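Glycoside hydrolase (Streptococcus pneumoniae serotype 4, PDB 6ORH) probably cleaves alpha-L-fucosyl residues from host-derived carbohydrate antigens, as a pneumococcal alpha-L-fucosidase of glycoside hydrolase family 29. Local coordinates at residues T14-L19 with D384-Q389; D21-F26 with H284-G289; A392-Q397 with Y415-R420. The protein carries 2 engineered substitutions. One frame throughout, in Å; residues are numbered along the deposited sequence.

Contact 1: T14-L19 with D384-Q389. With EDO (1,2-ethanediol), chain L; EDO (1,2-ethanediol), chain E.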
loop_
_atom_site.group_PDB
_atom_site.type_symbol
_atom_site.label_atom_id
_atom_site.label_comp_id
_atom_site.label_asym_id
_atom_site.label_seq_id
_atom_site.Cartn_x
_atom_site.Cartn_y
_atom_site.Cartn_z
ATOM N N THR A 14 -10.118 6.249 26.733
ATOM C CA THR A 14 -11.130 6.412 25.700
ATOM C C THR A 14 -10.538 6.092 24.329
ATOM O O THR A 14 -11.230 5.539 23.470
ATOM C CB THR A 14 -11.839 7.775 25.677
ATOM O OG1 THR A 14 -10.900 8.865 25.617
ATOM C CG2 THR A 14 -12.794 7.971 26.834
ATOM N N GLN A 15 -9.261 6.436 24.129
ATOM C CA GLN A 15 -8.623 6.108 22.854
ATOM C C GLN A 15 -8.487 4.585 22.722
ATOM O O GLN A 15 -8.763 4.035 21.662
ATOM C CB GLN A 15 -7.254 6.783 22.682
ATOM C CG GLN A 15 -7.338 8.276 22.332
ATOM C CD GLN A 15 -6.000 8.977 22.417
ATOM O OE1 GLN A 15 -5.239 8.831 23.380
ATOM N NE2 GLN A 15 -5.696 9.800 21.412
ATOM N N LEU A 16 -8.031 3.911 23.786
ATOM C CA LEU A 16 -7.874 2.469 23.750
ATOM C C LEU A 16 -9.232 1.821 23.521
ATOM O O LEU A 16 -9.301 0.808 22.827
ATOM C CB LEU A 16 -7.259 1.986 25.065
ATOM C CG LEU A 16 -5.752 2.151 25.158
ATOM C CD1 LEU A 16 -5.258 1.830 26.568
ATOM C CD2 LEU A 16 -5.048 1.295 24.119
ATOM N N ALA A 17 -10.281 2.410 24.095
ATOM C CA ALA A 17 -11.591 1.791 23.977
ATOM C C ALA A 17 -12.046 1.827 22.513
ATOM O O ALA A 17 -12.605 0.860 21.961
ATOM C CB ALA A 17 -12.552 2.461 24.945
ATOM N N TYR A 18 -11.820 2.975 21.862
ATOM C CA TYR A 18 -12.207 3.081 20.464
ATOM C C TYR A 18 -11.405 2.101 19.601
ATOM O O TYR A 18 -11.979 1.473 18.694
ATOM C CB TYR A 18 -11.993 4.525 19.988
ATOM C CG TYR A 18 -12.508 4.887 18.614
ATOM C CD1 TYR A 18 -13.452 4.112 17.930
ATOM C CD2 TYR A 18 -12.082 6.073 18.011
ATOM C CE1 TYR A 18 -13.921 4.490 16.684
ATOM C CE2 TYR A 18 -12.573 6.475 16.782
ATOM C CZ TYR A 18 -13.510 5.692 16.123
ATOM O OH TYR A 18 -14.001 6.128 14.933
ATOM N N LEU A 19 -10.076 1.994 19.849
ATOM C CA LEU A 19 -9.256 1.079 19.071
ATOM C C LEU A 19 -9.794 -0.348 19.211
ATOM O O LEU A 19 -9.820 -1.097 18.239
ATOM C CB LEU A 19 -7.792 1.190 19.532
ATOM C CG LEU A 19 -7.152 2.508 19.064
ATOM C CD1 LEU A 19 -5.840 2.733 19.809
ATOM C CD2 LEU A 19 -6.890 2.426 17.572
ATOM N N ASP A 384 1.254 -3.834 22.879
ATOM C CA ASP A 384 0.573 -3.427 24.093
ATOM C C ASP A 384 0.662 -1.912 24.232
ATOM O O ASP A 384 1.638 -1.396 24.765
ATOM C CB ASP A 384 1.152 -4.116 25.338
ATOM C CG ASP A 384 0.464 -3.723 26.641
ATOM O OD1 ASP A 384 -0.485 -2.890 26.629
ATOM O OD2 ASP A 384 0.907 -4.239 27.688
ATOM N N LEU A 385 -0.341 -1.211 23.720
ATOM C CA LEU A 385 -0.172 0.228 23.572
ATOM C C LEU A 385 -0.276 0.946 24.913
ATOM O O LEU A 385 0.025 2.133 24.970
ATOM C CB LEU A 385 -1.169 0.794 22.549
ATOM C CG LEU A 385 -0.997 0.359 21.096
ATOM C CD1 LEU A 385 -1.909 1.195 20.207
ATOM C CD2 LEU A 385 0.457 0.431 20.614
ATOM N N LYS A 386 -0.669 0.246 25.998
ATOM C CA LYS A 386 -0.595 0.890 27.307
ATOM C C LYS A 386 0.852 1.227 27.648
ATOM O O LYS A 386 1.107 2.059 28.522
ATOM C CB LYS A 386 -1.122 -0.050 28.395
ATOM C CG LYS A 386 -2.595 -0.374 28.227
ATOM C CD LYS A 386 -3.120 -1.436 29.185
ATOM C CE LYS A 386 -4.622 -1.579 29.030
ATOM N NZ LYS A 386 -5.263 -2.047 30.284
ATOM N N LEU A 387 1.800 0.575 26.977
ATOM C CA LEU A 387 3.213 0.847 27.190
ATOM C C LEU A 387 3.823 1.602 25.997
ATOM O O LEU A 387 5.043 1.789 25.907
ATOM C CB LEU A 387 3.932 -0.478 27.478
ATOM C CG LEU A 387 3.791 -0.973 28.919
ATOM C CD1 LEU A 387 3.914 -2.486 28.999
ATOM C CD2 LEU A 387 4.805 -0.295 29.836
ATOM N N GLY A 388 2.955 2.066 25.086
ATOM C CA GLY A 388 3.395 2.872 23.950
ATOM C C GLY A 388 3.693 2.059 22.685
ATOM O O GLY A 388 4.078 0.884 22.730
ATOM N N GLN A 389 3.520 2.699 21.522
ATOM C CA GLN A 389 3.766 2.040 20.243
ATOM C C GLN A 389 5.268 2.037 19.943
ATOM O O GLN A 389 5.949 3.068 20.114
ATOM C CB GLN A 389 3.032 2.842 19.153
ATOM C CG GLN A 389 3.037 2.164 17.782
ATOM C CD GLN A 389 2.223 2.886 16.729
ATOM O OE1 GLN A 389 1.623 3.927 17.015
ATOM N NE2 GLN A 389 2.184 2.323 15.522
HETATM C C1 EDO L . -8.232 -0.302 15.663
HETATM O O1 EDO L . -9.568 0.040 15.809
HETATM C C2 EDO L . -8.319 -1.569 14.935
HETATM O O2 EDO L . -7.125 -2.050 14.584
HETATM C C1 EDO E . -4.309 11.514 25.450
HETATM O O1 EDO E . -3.485 10.398 25.146
HETATM C C2 EDO E . -5.344 11.800 24.421
HETATM O O2 EDO E . -6.444 12.565 24.880
#
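Leu-16 of helix 13-21 and Leu-385 of the 3-10 turn 385-387 are the nearest CA pair across the contact, 8.0 Å apart, so side chains alone bridge the two segments. Leu-16 carries most of the contact and divides its two methyls between neighbouring residues. Its CD2 lies against Leu-385 CB at 4.2 Å, while CD1 meets Lys-386 CG at 3.8 Å, where the two side chains cross at about a right angle. With CG opposite its carbonyl carbon (chi1 -64°) and the chain stretched beyond it, Lys-386 offers its methylene stem to the leucine and carries the ammonium further on. One helical turn after Leu-16, Leu-19 touches Leu-385 methyl to methyl, CD1 to CD1 at 4.2 Å. The turn that presents these groups is held from within. Asp-384 OD1 accepts from Lys-386 N at 3.2 Å, an Asx turn whose donor sits 43° out of the carboxylate plane, and Gly-388 N bonds to Leu-385 O. Asp-384 also packs on Thr-443, a calcium-binding residue of this protein, though no calcium is bound to this chain. At the Leu-19 end, a 1,2-ethanediol, probably from the crystallisation liquor, donates a hydrogen bond from O1 to Leu-19 O at 2.7 Å and lays C1 against Leu-19 CD2. The contact joins a helix leading into the catalytic barrel to a loop of the F5/8 type C module. Its chemistry is almost wholly aliphatic, so it should rest on shape and exclusion of water rather than on directional bonds, with the stem of the exposed Lys-386 along its solvent-facing side.

Contact 2: D21-F26 with H284-G289; sequences DELAAF and HSVGRG. With EDO (1,2-ethanediol), chain L.
Glu-22 and Val-286 cross at about a right angle, and the two methyls of the valine meet different parts of the glutamate. Val-286 CG1 stands over the flat of the carboxylate, 3.9 Å from Glu-22 CD and nearly equally far from both carboxylate oxygens. CG2 turns instead to the backbone, 3.5 Å from Glu-22 O, and also reaches Leu-23 CD2 at 4.2 Å. The glutamate can lie across the valine because it has just left helix 13-21 with a positive phi of 78° and keeps its chain extended beyond CG (chi2 -178°). Val-286, with CG1 opposite its own backbone N (chi1 169°), sits at the start of a tight turn closed by Arg-288 N to Ser-285 O at 2.8 Å. A 1,2-ethanediol that also bonds to Leu-19 O lies beside the pair: its O2 donates to Val-286 O at 2.7 Å, and its C2 packs against both Val-286 CG1 and Glu-22 CG. The site lies at the closure of the TIM barrel, where first strand 23-27 runs parallel to last strand 292-295, to which segment 284-289 leads. Further along the first strand, Phe-26 touches a bound fucose. The carboxylate also has a charged partner, since Glu-22 OE2 makes a salt bridge to Lys-416 of the C-terminal module. The valine methyl thus meets the carboxylate by packing alone, while the polar bonding of the glutamate is directed to Lys-416, whose ammonium would probably favour the ionised form.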
loop_
_atom_site.group_PDB
_atom_site.type_symbol
_atom_site.label_atom_id
_atom_site.label_comp_id
_atom_site.label_asym_id
_atom_site.label_seq_id
_atom_site.Cartn_x
_atom_site.Cartn_y
_atom_site.Cartn_z
ATOM N N ASP A 21 -12.905 -1.212 19.857
ATOM C CA ASP A 21 -14.226 -1.312 19.240
ATOM C C ASP A 21 -14.156 -1.460 17.718
ATOM O O ASP A 21 -15.032 -2.097 17.141
ATOM C CB ASP A 21 -15.093 -0.109 19.626
ATOM C CG ASP A 21 -15.672 -0.214 21.037
ATOM O OD1 ASP A 21 -15.579 -1.313 21.645
ATOM O OD2 ASP A 21 -16.160 0.796 21.523
ATOM N N GLU A 22 -13.189 -0.783 17.062
ATOM C CA GLU A 22 -12.846 -0.992 15.657
ATOM C C GLU A 22 -13.795 -0.341 14.647
ATOM O O GLU A 22 -13.325 0.174 13.620
ATOM C CB GLU A 22 -12.680 -2.479 15.295
ATOM C CG GLU A 22 -11.637 -3.191 16.139
ATOM C CD GLU A 22 -11.437 -4.656 15.743
ATOM O OE1 GLU A 22 -12.401 -5.261 15.236
ATOM O OE2 GLU A 22 -10.372 -5.186 16.042
ATOM N N LEU A 23 -15.125 -0.439 14.844
ATOM C CA LEU A 23 -16.046 -0.079 13.780
ATOM C C LEU A 23 -17.038 0.950 14.297
ATOM O O LEU A 23 -17.678 0.727 15.318
ATOM C CB LEU A 23 -16.831 -1.338 13.382
ATOM C CG LEU A 23 -16.014 -2.404 12.671
ATOM C CD1 LEU A 23 -16.869 -3.675 12.524
ATOM C CD2 LEU A 23 -15.520 -1.887 11.315
ATOM N N ALA A 24 -17.146 2.046 13.548
ATOM C CA ALA A 24 -18.064 3.135 13.851
ATOM C C ALA A 24 -18.810 3.477 12.577
ATOM O O ALA A 24 -18.328 3.241 11.476
ATOM C CB ALA A 24 -17.319 4.342 14.383
ATOM N N ALA A 25 -20.056 3.913 12.750
ATOM C CA ALA A 25 -20.856 4.299 11.610
ATOM C C ALA A 25 -21.046 5.811 11.599
ATOM O O ALA A 25 -21.169 6.407 12.660
ATOM C CB ALA A 25 -22.213 3.614 11.697
ATOM N N PHE A 26 -21.092 6.406 10.397
ATOM C CA PHE A 26 -21.384 7.816 10.210
ATOM C C PHE A 26 -22.766 7.906 9.569
ATOM O O PHE A 26 -23.113 7.040 8.758
ATOM C CB PHE A 26 -20.407 8.373 9.178
ATOM C CG PHE A 26 -19.668 9.658 9.467
ATOM C CD1 PHE A 26 -20.127 10.613 10.377
ATOM C CD2 PHE A 26 -18.524 9.947 8.719
ATOM C CE1 PHE A 26 -19.428 11.793 10.575
ATOM C CE2 PHE A 26 -17.819 11.126 8.929
ATOM C CZ PHE A 26 -18.275 12.049 9.851
ATOM N N HIS A 284 -7.120 -2.273 5.232
ATOM C CA HIS A 284 -6.250 -1.093 5.202
ATOM C C HIS A 284 -6.616 -0.063 6.270
ATOM O O HIS A 284 -5.974 1.000 6.323
ATOM C CB HIS A 284 -6.237 -0.462 3.805
ATOM C CG HIS A 284 -5.542 -1.328 2.802
ATOM N ND1 HIS A 284 -6.220 -2.251 2.029
ATOM C CD2 HIS A 284 -4.250 -1.412 2.430
ATOM C CE1 HIS A 284 -5.381 -2.880 1.233
ATOM N NE2 HIS A 284 -4.162 -2.386 1.460
ATOM N N SER A 285 -7.581 -0.398 7.156
ATOM C CA SER A 285 -7.997 0.529 8.195
ATOM C C SER A 285 -7.870 -0.206 9.528
ATOM O O SER A 285 -6.839 -0.172 10.194
ATOM C CB SER A 285 -9.407 1.121 7.910
ATOM O OG SER A 285 -10.359 0.070 7.741
ATOM N N VAL A 286 -8.859 -1.039 9.842
ATOM C CA VAL A 286 -8.816 -1.859 11.042
ATOM C C VAL A 286 -7.578 -2.758 10.995
ATOM O O VAL A 286 -6.928 -2.958 12.024
ATOM C CB VAL A 286 -10.130 -2.670 11.167
ATOM C CG1 VAL A 286 -10.005 -3.722 12.261
ATOM C CG2 VAL A 286 -11.293 -1.708 11.488
ATOM N N GLY A 287 -7.278 -3.302 9.809
ATOM C CA GLY A 287 -6.112 -4.167 9.641
ATOM C C GLY A 287 -4.774 -3.418 9.694
ATOM O O GLY A 287 -3.738 -4.074 9.677
ATOM N N ARG A 288 -4.800 -2.094 9.830
ATOM C CA ARG A 288 -3.560 -1.334 10.035
ATOM C C ARG A 288 -3.587 -0.624 11.384
ATOM O O ARG A 288 -2.730 0.236 11.673
ATOM C CB ARG A 288 -3.283 -0.392 8.864
ATOM C CG ARG A 288 -2.812 -1.169 7.637
ATOM C CD ARG A 288 -2.561 -0.253 6.460
ATOM N NE ARG A 288 -1.952 -1.059 5.410
ATOM C CZ ARG A 288 -1.358 -0.579 4.330
ATOM N NH1 ARG A 288 -1.301 0.730 4.081
ATOM N NH2 ARG A 288 -0.763 -1.431 3.506
ATOM N N GLY A 289 -4.534 -1.002 12.238
ATOM C CA GLY A 289 -4.486 -0.536 13.619
ATOM C C GLY A 289 -5.293 0.747 13.851
ATOM O O GLY A 289 -5.087 1.412 14.865
HETATM C C1 EDO L . -8.232 -0.302 15.663
HETATM O O1 EDO L . -9.568 0.040 15.809
HETATM C C2 EDO L . -8.319 -1.569 14.935
HETATM O O2 EDO L . -7.125 -2.050 14.584
#

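Contact 3: A392-Q397 with Y415-R420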
loop_
_atom_site.group_PDB
_atom_site.type_symbol
_atom_site.label_atom_id
_atom_site.label_comp_id
_atom_site.label_asym_id
_atom_site.label_seq_id
_atom_site.Cartn_x
_atom_site.Cartn_y
_atom_site.Cartn_z
ATOM N N ALA A 392 8.714 -0.707 14.376
ATOM C CA ALA A 392 8.822 0.081 13.159
ATOM C C ALA A 392 9.061 -0.774 11.919
ATOM O O ALA A 392 8.946 -0.267 10.790
ATOM C CB ALA A 392 9.931 1.111 13.339
ATOM N N ALA A 393 9.443 -2.062 12.093
ATOM C CA ALA A 393 9.593 -2.934 10.932
ATOM C C ALA A 393 9.552 -4.387 11.373
ATOM O O ALA A 393 10.148 -4.735 12.394
ATOM C CB ALA A 393 10.904 -2.687 10.207
ATOM N N PHE A 394 8.862 -5.207 10.583
ATOM C CA PHE A 394 8.831 -6.639 10.886
ATOM C C PHE A 394 8.596 -7.405 9.585
ATOM O O PHE A 394 8.123 -6.849 8.585
ATOM C CB PHE A 394 7.759 -6.944 11.950
ATOM C CG PHE A 394 6.359 -6.818 11.398
ATOM C CD1 PHE A 394 5.766 -5.560 11.302
ATOM C CD2 PHE A 394 5.696 -7.910 10.841
ATOM C CE1 PHE A 394 4.535 -5.407 10.676
ATOM C CE2 PHE A 394 4.468 -7.759 10.213
ATOM C CZ PHE A 394 3.863 -6.506 10.169
ATOM N N HIS A 395 8.891 -8.717 9.583
ATOM C CA HIS A 395 8.474 -9.543 8.466
ATOM C C HIS A 395 8.059 -10.916 8.996
ATOM O O HIS A 395 8.322 -11.253 10.148
ATOM C CB HIS A 395 9.533 -9.599 7.343
ATOM C CG HIS A 395 10.845 -10.195 7.738
ATOM N ND1 HIS A 395 11.839 -9.440 8.335
ATOM C CD2 HIS A 395 11.341 -11.455 7.603
ATOM C CE1 HIS A 395 12.888 -10.213 8.575
ATOM N NE2 HIS A 395 12.602 -11.447 8.133
ATOM N N VAL A 396 7.391 -11.678 8.141
ATOM C CA VAL A 396 6.850 -12.974 8.513
ATOM C C VAL A 396 7.305 -13.973 7.454
ATOM O O VAL A 396 7.276 -13.692 6.258
ATOM C CB VAL A 396 5.312 -12.893 8.540
ATOM C CG1 VAL A 396 4.702 -14.254 8.869
ATOM C CG2 VAL A 396 4.861 -11.898 9.596
ATOM N N GLN A 397 7.715 -15.168 7.905
ATOM C CA GLN A 397 8.083 -16.205 6.956
ATOM C C GLN A 397 7.376 -17.502 7.332
ATOM O O GLN A 397 6.953 -17.676 8.473
ATOM C CB GLN A 397 9.587 -16.490 6.965
ATOM C CG GLN A 397 10.463 -15.260 7.082
ATOM C CD GLN A 397 11.886 -15.729 7.188
ATOM O OE1 GLN A 397 12.216 -16.558 8.034
ATOM N NE2 GLN A 397 12.719 -15.245 6.284
ATOM N N TYR A 415 -2.154 -1.160 17.583
ATOM C CA TYR A 415 -3.132 -1.866 18.387
ATOM C C TYR A 415 -3.388 -3.265 17.813
ATOM O O TYR A 415 -3.569 -4.252 18.542
ATOM C CB TYR A 415 -4.455 -1.097 18.386
ATOM C CG TYR A 415 -5.424 -1.656 19.394
ATOM C CD1 TYR A 415 -5.354 -1.253 20.718
ATOM C CD2 TYR A 415 -6.370 -2.588 19.000
ATOM C CE1 TYR A 415 -6.214 -1.796 21.663
ATOM C CE2 TYR A 415 -7.236 -3.144 19.930
ATOM C CZ TYR A 415 -7.135 -2.746 21.259
ATOM O OH TYR A 415 -8.001 -3.206 22.213
ATOM N N LYS A 416 -3.457 -3.320 16.483
ATOM C CA LYS A 416 -3.761 -4.559 15.793
ATOM C C LYS A 416 -3.344 -4.406 14.342
ATOM O O LYS A 416 -3.721 -3.442 13.681
ATOM C CB LYS A 416 -5.273 -4.795 15.846
ATOM C CG LYS A 416 -5.803 -5.909 14.947
ATOM C CD LYS A 416 -7.280 -6.167 15.280
ATOM C CE LYS A 416 -7.977 -7.085 14.295
ATOM N NZ LYS A 416 -9.379 -7.338 14.729
ATOM N N ARG A 417 -2.582 -5.390 13.837
ATOM C CA ARG A 417 -2.151 -5.386 12.451
ATOM C C ARG A 417 -2.563 -6.727 11.849
ATOM O O ARG A 417 -2.223 -7.781 12.401
ATOM C CB ARG A 417 -0.613 -5.262 12.386
ATOM C CG ARG A 417 -0.004 -5.290 10.990
ATOM C CD ARG A 417 -0.387 -4.035 10.205
ATOM N NE ARG A 417 -0.092 -4.111 8.775
ATOM C CZ ARG A 417 0.950 -3.552 8.181
ATOM N NH1 ARG A 417 1.930 -2.968 8.879
ATOM N NH2 ARG A 417 1.034 -3.632 6.860
ATOM N N LEU A 418 -3.317 -6.656 10.759
ATOM C CA LEU A 418 -3.601 -7.835 9.947
ATOM C C LEU A 418 -2.661 -7.744 8.761
ATOM O O LEU A 418 -2.427 -6.660 8.205
ATOM C CB LEU A 418 -5.070 -7.840 9.509
ATOM C CG LEU A 418 -6.063 -7.880 10.663
ATOM C CD1 LEU A 418 -7.500 -7.694 10.143
ATOM C CD2 LEU A 418 -5.944 -9.189 11.438
ATOM N N LEU A 419 -1.977 -8.845 8.487
ATOM C CA LEU A 419 -1.188 -8.868 7.275
ATOM C C LEU A 419 -1.541 -10.096 6.427
ATOM O O LEU A 419 -1.422 -11.216 6.912
ATOM C CB LEU A 419 0.280 -8.896 7.705
ATOM C CG LEU A 419 1.274 -8.913 6.550
ATOM C CD1 LEU A 419 1.279 -7.558 5.827
ATOM C CD2 LEU A 419 2.657 -9.216 7.119
ATOM N N ARG A 420 -1.983 -9.859 5.189
ATOM C CA ARG A 420 -2.379 -10.941 4.297
ATOM C C ARG A 420 -1.182 -11.387 3.475
ATOM O O ARG A 420 -0.260 -10.612 3.198
ATOM C CB ARG A 420 -3.492 -10.491 3.352
ATOM C CG ARG A 420 -4.828 -10.355 4.069
ATOM C CD ARG A 420 -5.897 -9.818 3.137
ATOM N NE ARG A 420 -5.607 -8.460 2.706
ATOM C CZ ARG A 420 -6.289 -7.786 1.777
ATOM N NH1 ARG A 420 -7.332 -8.338 1.174
ATOM N NH2 ARG A 420 -5.970 -6.541 1.491
#
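Phe-394 and Leu-419 make the main apolar contact between strands 391-400 and 417-426, approaching from opposite directions until Phe-394 CE2 and Leu-419 CD2 are 3.9 Å apart. The same leucine methyl also reaches Val-396 CG2 at 4.3 Å, so it bridges two residues of one strand. The second kind of interaction joins ring and guanidinium. Arg-417 NH1 lies at the ring edge, near its plane and 4.0 Å from Phe-394 CE1, while Phe-394 CZ sits over one face of the guanidinium; the planes are 89° apart. The bend at chi2 (68°) leaves both CG and NH1 of the arginine at the ring, CG 4.1 Å from Phe-394 CZ. The charge has polar partners elsewhere: NH1 bonds to Thr-412 O and forms a salt bridge with Asp-221. These side chains lie between the two antiparallel sheets of the F5/8 type C sandwich, where the axes of segments 392-397 and 417-420 come within 9.9 Å at an angle of 45°. Leu-381 and Ile-379 of strand 378-382 and Phe-407 of strand 403-410 continue the core around them, and a classic beta bulge at Ala-392 and Ala-393 faces Glu-435 of strand 428-436.

In the fold
From the N terminus, helix 13-21 enters contact 1 and runs straight on into strand 23-27, which opens contact 2. Contact 2 closes first, drawing the loop before the last barrel strand up to the first; contact 1 closes about a hundred residues later and encloses it, joining the helix that leads into the barrel to the C-terminal module. Contact 3 follows in series within that module, joining its two sheets over a short span. Tyr-415 packs on Leu-16, Leu-19 and Leu-385 of contact 1, while Gly-287 O of contact 2 probably accepts a hydrogen bond from Leu-418 N. Contact 1 thus spans barrel and sandwich, and segment 415-420 ties contact 3 to contacts 1 and 2.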